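Local atomic coordinates of hypothetical protein TT1426 (Thermus thermophilus, PDB entry 1WD5), a protein that is of unknown function but is predicted to be a type I phosphoribosyltransferase, and so probably transfers a phosphoribosyl group. Residues A11-A16 / D39-R44; V124-G129 / V152-V157. All blocks are in the same frame, centred on the assembly; numbering follows the deposited sequence.

Contact 1: residues A11-A16 / D39-R44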
loop_
_atom_site.group_PDB
_atom_site.type_symbol
_atom_site.label_atom_id
_atom_site.label_comp_id
_atom_site.label_asym_id
_atom_site.label_seq_id
_atom_site.Cartn_x
_atom_site.Cartn_y
_atom_site.Cartn_z
ATOM N N ALA A 11 -8.133 -9.247 10.952
ATOM C CA ALA A 11 -9.167 -9.098 11.969
ATOM C C ALA A 11 -8.637 -8.238 13.113
ATOM O O ALA A 11 -9.305 -7.309 13.557
ATOM C CB ALA A 11 -9.593 -10.481 12.497
ATOM N N LEU A 12 -7.434 -8.549 13.585
ATOM C CA LEU A 12 -6.826 -7.791 14.678
ATOM C C LEU A 12 -6.552 -6.352 14.266
ATOM O O LEU A 12 -6.646 -5.431 15.082
ATOM C CB LEU A 12 -5.510 -8.443 15.121
ATOM C CG LEU A 12 -5.619 -9.792 15.822
ATOM C CD1 LEU A 12 -4.225 -10.371 16.039
ATOM C CD2 LEU A 12 -6.344 -9.614 17.159
ATOM N N LEU A 13 -6.210 -6.157 12.998
ATOM C CA LEU A 13 -5.916 -4.817 12.504
ATOM C C LEU A 13 -7.191 -3.985 12.465
ATOM O O LEU A 13 -7.189 -2.804 12.829
ATOM C CB LEU A 13 -5.296 -4.893 11.106
ATOM C CG LEU A 13 -4.605 -3.622 10.615
ATOM C CD1 LEU A 13 -3.515 -3.216 11.605
ATOM C CD2 LEU A 13 -4.003 -3.865 9.232
ATOM N N ALA A 14 -8.283 -4.601 12.018
ATOM C CA ALA A 14 -9.568 -3.911 11.946
ATOM C C ALA A 14 -9.999 -3.473 13.345
ATOM O O ALA A 14 -10.586 -2.405 13.519
ATOM C CB ALA A 14 -10.623 -4.826 11.343
ATOM N N GLU A 15 -9.706 -4.304 14.337
ATOM C CA GLU A 15 -10.051 -4.002 15.724
ATOM C C GLU A 15 -9.227 -2.820 16.249
ATOM O O GLU A 15 -9.732 -1.978 16.991
ATOM C CB GLU A 15 -9.839 -5.251 16.593
ATOM C CG GLU A 15 -10.982 -6.265 16.489
ATOM C CD GLU A 15 -10.576 -7.679 16.874
ATOM O OE1 GLU A 15 -9.588 -7.851 17.620
ATOM O OE2 GLU A 15 -11.261 -8.630 16.436
ATOM N N ALA A 16 -7.961 -2.750 15.856
ATOM C CA ALA A 16 -7.102 -1.649 16.290
ATOM C C ALA A 16 -7.534 -0.343 15.618
ATOM O O ALA A 16 -7.308 0.745 16.151
ATOM C CB ALA A 16 -5.642 -1.954 15.946
ATOM N N ASP A 39 -8.824 -6.846 2.526
ATOM C CA ASP A 39 -10.188 -7.319 2.335
ATOM C C ASP A 39 -10.840 -7.631 3.682
ATOM O O ASP A 39 -12.002 -7.292 3.908
ATOM C CB ASP A 39 -10.200 -8.575 1.458
ATOM C CG ASP A 39 -11.604 -9.107 1.226
ATOM O OD1 ASP A 39 -12.341 -8.517 0.411
ATOM O OD2 ASP A 39 -11.977 -10.107 1.871
ATOM N N GLU A 40 -10.096 -8.282 4.576
ATOM C CA GLU A 40 -10.642 -8.624 5.885
ATOM C C GLU A 40 -10.950 -7.342 6.657
ATOM O O GLU A 40 -11.976 -7.244 7.321
ATOM C CB GLU A 40 -9.647 -9.493 6.664
ATOM C CG GLU A 40 -10.176 -10.087 7.980
ATOM C CD GLU A 40 -11.381 -11.001 7.789
ATOM O OE1 GLU A 40 -11.478 -11.663 6.732
ATOM O OE2 GLU A 40 -12.229 -11.071 8.705
ATOM N N VAL A 41 -10.066 -6.350 6.557
ATOM C CA VAL A 41 -10.281 -5.082 7.255
ATOM C C VAL A 41 -11.535 -4.401 6.723
ATOM O O VAL A 41 -12.385 -3.960 7.491
ATOM C CB VAL A 41 -9.087 -4.117 7.071
ATOM C CG1 VAL A 41 -9.467 -2.719 7.556
ATOM C CG2 VAL A 41 -7.880 -4.623 7.849
ATOM N N ALA A 42 -11.648 -4.324 5.403
ATOM C CA ALA A 42 -12.797 -3.689 4.773
ATOM C C ALA A 42 -14.106 -4.346 5.211
ATOM O O ALA A 42 -15.095 -3.659 5.465
ATOM C CB ALA A 42 -12.660 -3.749 3.253
ATOM N N ARG A 43 -14.111 -5.672 5.307
ATOM C CA ARG A 43 -15.320 -6.383 5.721
ATOM C C ARG A 43 -15.669 -6.142 7.190
ATOM O O ARG A 43 -16.845 -6.066 7.548
ATOM C CB ARG A 43 -15.165 -7.887 5.455
ATOM C CG ARG A 43 -15.078 -8.230 3.972
ATOM C CD ARG A 43 -14.735 -9.702 3.713
ATOM N NE ARG A 43 -14.669 -9.946 2.273
ATOM C CZ ARG A 43 -15.736 -9.992 1.482
ATOM N NH1 ARG A 43 -16.950 -9.828 1.997
ATOM N NH2 ARG A 43 -15.591 -10.157 0.175
ATOM N N ARG A 44 -14.658 -6.013 8.042
ATOM C CA ARG A 44 -14.914 -5.793 9.464
ATOM C C ARG A 44 -15.300 -4.347 9.774
ATOM O O ARG A 44 -16.085 -4.099 10.684
ATOM C CB ARG A 44 -13.694 -6.202 10.299
ATOM C CG ARG A 44 -13.240 -7.631 10.038
ATOM C CD ARG A 44 -13.042 -8.416 11.316
ATOM N NE ARG A 44 -12.907 -9.846 11.041
ATOM C CZ ARG A 44 -13.189 -10.802 11.919
ATOM N NH1 ARG A 44 -13.619 -10.478 13.130
ATOM N NH2 ARG A 44 -13.059 -12.080 11.583
HETATM O O HOH W 1 -13.447 -8.246 14.904
#
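The guanidinium of R44 carries A11 on one face: CB of A11 sits over the centre, 3.6 Å above its plane. At the edge, in plane, lies the carboxylate of E40, one helical turn back. E40 OE2 accepts R44 NE through its anti lone pair at 2.7 Å, with a fairly straight N-H...O angle of 162°, and a weak second bond from R44 NH2 ends on the same oxygen. This salt bridge fixes the rotation of the guanidinium and holds it flat against A11. An alanine in place of E40 removes the in-plane carboxylate, so that R44 would probably be freer to turn off A11, and R7, which bridges to E40 OE1, would lose one acidic partner. E15 OE2 lies obliquely, 4.5 Å from R44 NH1, and a water joins the two, donating to the carboxylate and accepting from NH1; that oxygen is also hydrogen-bonded to a MES molecule, probably from the crystallisation liquor. Nearer the backbone of R44, its CB packs on A14 CB at 3.5 Å. With CG1 anti to the backbone N (chi1 168°), V41 turns CG2 to L13 CB, 4.2 Å away, and rests on V27 of the sheet. Consistent with the small A11 and A14, the axes of segments 11-16 and 39-44 approach to 8.3 Å with a crossing angle of -47°, the packing of neighbouring helices on one side of an alpha/beta phosphoribosyltransferase-type fold.

Contact 2: residues V124-G129 / V152-V157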
loop_
_atom_site.group_PDB
_atom_site.type_symbol
_atom_site.label_atom_id
_atom_site.label_comp_id
_atom_site.label_asym_id
_atom_site.label_seq_id
_atom_site.Cartn_x
_atom_site.Cartn_y
_atom_site.Cartn_z
ATOM N N VAL A 124 -7.503 4.046 4.096
ATOM C CA VAL A 124 -6.621 3.209 4.904
ATOM C C VAL A 124 -5.705 2.407 3.973
ATOM O O VAL A 124 -6.183 1.689 3.096
ATOM C CB VAL A 124 -7.429 2.216 5.768
ATOM C CG1 VAL A 124 -6.493 1.367 6.608
ATOM C CG2 VAL A 124 -8.397 2.971 6.657
ATOM N N LEU A 125 -4.395 2.545 4.153
ATOM C CA LEU A 125 -3.422 1.817 3.341
ATOM C C LEU A 125 -2.957 0.604 4.130
ATOM O O LEU A 125 -2.489 0.739 5.261
ATOM C CB LEU A 125 -2.228 2.713 3.004
ATOM C CG LEU A 125 -2.489 3.765 1.926
ATOM C CD1 LEU A 125 -1.301 4.713 1.817
ATOM C CD2 LEU A 125 -2.738 3.058 0.593
ATOM N N VAL A 126 -3.063 -0.576 3.523
ATOM C CA VAL A 126 -2.703 -1.821 4.197
ATOM C C VAL A 126 -1.791 -2.769 3.415
ATOM O O VAL A 126 -1.864 -2.852 2.193
ATOM C CB VAL A 126 -3.981 -2.633 4.538
ATOM C CG1 VAL A 126 -3.619 -3.858 5.362
ATOM C CG2 VAL A 126 -4.986 -1.761 5.270
ATOM N N ASP A 127 -0.936 -3.484 4.144
ATOM C CA ASP A 127 -0.053 -4.502 3.567
ATOM C C ASP A 127 0.093 -5.531 4.683
ATOM O O ASP A 127 -0.193 -5.218 5.838
ATOM C CB ASP A 127 1.320 -3.935 3.190
ATOM C CG ASP A 127 2.049 -4.813 2.164
ATOM O OD1 ASP A 127 1.519 -5.893 1.813
ATOM O OD2 ASP A 127 3.146 -4.431 1.704
ATOM N N ASP A 128 0.518 -6.752 4.363
ATOM C CA ASP A 128 0.660 -7.765 5.409
ATOM C C ASP A 128 1.868 -7.531 6.303
ATOM O O ASP A 128 2.008 -8.174 7.341
ATOM C CB ASP A 128 0.710 -9.190 4.828
ATOM C CG ASP A 128 1.744 -9.354 3.719
ATOM O OD1 ASP A 128 2.707 -8.563 3.654
ATOM O OD2 ASP A 128 1.596 -10.303 2.916
ATOM N N GLY A 129 2.731 -6.599 5.903
ATOM C CA GLY A 129 3.909 -6.281 6.695
ATOM C C GLY A 129 4.749 -5.205 6.022
ATOM O O GLY A 129 4.572 -4.935 4.833
ATOM N N VAL A 152 -4.567 6.819 6.673
ATOM C CA VAL A 152 -4.021 6.055 7.786
ATOM C C VAL A 152 -3.291 4.835 7.258
ATOM O O VAL A 152 -3.836 4.080 6.450
ATOM C CB VAL A 152 -5.128 5.558 8.744
ATOM C CG1 VAL A 152 -4.515 4.682 9.831
ATOM C CG2 VAL A 152 -5.858 6.733 9.365
ATOM N N VAL A 153 -2.055 4.648 7.702
ATOM C CA VAL A 153 -1.274 3.486 7.300
ATOM C C VAL A 153 -1.497 2.424 8.372
ATOM O O VAL A 153 -1.239 2.668 9.551
ATOM C CB VAL A 153 0.229 3.812 7.229
ATOM C CG1 VAL A 153 1.033 2.527 7.063
ATOM C CG2 VAL A 153 0.496 4.760 6.066
ATOM N N ALA A 154 -1.976 1.251 7.968
ATOM C CA ALA A 154 -2.237 0.181 8.923
ATOM C C ALA A 154 -1.552 -1.118 8.509
ATOM O O ALA A 154 -1.782 -1.629 7.409
ATOM C CB ALA A 154 -3.740 -0.033 9.060
ATOM N N VAL A 155 -0.720 -1.653 9.401
ATOM C CA VAL A 155 0.016 -2.883 9.121
ATOM C C VAL A 155 0.146 -3.795 10.340
ATOM O O VAL A 155 0.333 -3.329 11.460
ATOM C CB VAL A 155 1.435 -2.560 8.622
ATOM C CG1 VAL A 155 1.365 -1.745 7.338
ATOM C CG2 VAL A 155 2.188 -1.777 9.693
ATOM N N PRO A 156 0.051 -5.115 10.129
ATOM C CA PRO A 156 0.166 -6.094 11.214
ATOM C C PRO A 156 1.533 -6.052 11.901
ATOM O O PRO A 156 1.617 -6.098 13.123
ATOM C CB PRO A 156 -0.072 -7.423 10.504
ATOM C CG PRO A 156 -1.005 -7.044 9.396
ATOM C CD PRO A 156 -0.369 -5.773 8.881
ATOM N N VAL A 157 2.602 -5.972 11.113
ATOM C CA VAL A 157 3.950 -5.933 11.673
ATOM C C VAL A 157 4.868 -5.021 10.868
ATOM O O VAL A 157 4.750 -4.932 9.649
ATOM C CB VAL A 157 4.569 -7.344 11.732
ATOM C CG1 VAL A 157 4.806 -7.871 10.329
ATOM C CG2 VAL A 157 5.874 -7.304 12.517
#
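V124 holds CG1 anti to its backbone N (chi1 -179°), which sets that methyl 3.9 Å from A154 CB; V126 has the same rotamer, and its CG1 lies 3.5 Å from A154 O. The setting is a parallel beta-alpha-beta unit, strand 122-126, helix 134-144, strand 150-155; D127 and D128 after its first strand match the acidic pair of the PRPP-binding motif of type I phosphoribosyltransferases, consistent with the predicted family. Two backbone bonds join the strands: L125 N to V152 O at 2.8 Å, and A154 N to L125 O, nearly straight at 177°. L125 thus both donates and accepts, its two bonds spanning V153 as parallel pairing requires. V124, V126, V152 and A154 point to one face, where L17 of helix 6-17 lies on A154. L125 and V153 point to the other and pack against L140 of the crossover helix. Past V126 the two segments leave regular pairing. D127 N, 3.8 Å from A154 O, is buried without a partner, whereas D127 OD1 takes the N-H of D128 from above its carboxylate plane. D128 is held from outside, OD2 by a salt bridge to R6 and O by the hydroxyl of Y188. P156 has no N-H to offer; its CD instead comes within 3.1 Å of D127 O. Beyond it G129 meets segment 152-157 again, its CA making a C-H...O contact of 3.4 Å with V157 O.

Overall arrangement
The centres of contacts 1 and 2 lie about 10 Å apart, and they follow in series along the chain, the helix pair 6-17 and 33-45 closing before strand 122-126 begins. Contact 1 is partly exposed on one side of the mixed sheet; contact 2 is buried within that sheet, between neighbouring parallel strands. L13 joins them: its CD2 reaches A154 O at 3.6 Å and V126 CG1 at 3.9 Å. Helix 6-17 therefore packs both on helix 33-45 and on the strand ends of contact 2, and L13 is one of the residues through which it meets the sheet of the predicted phosphoribosyltransferase domain.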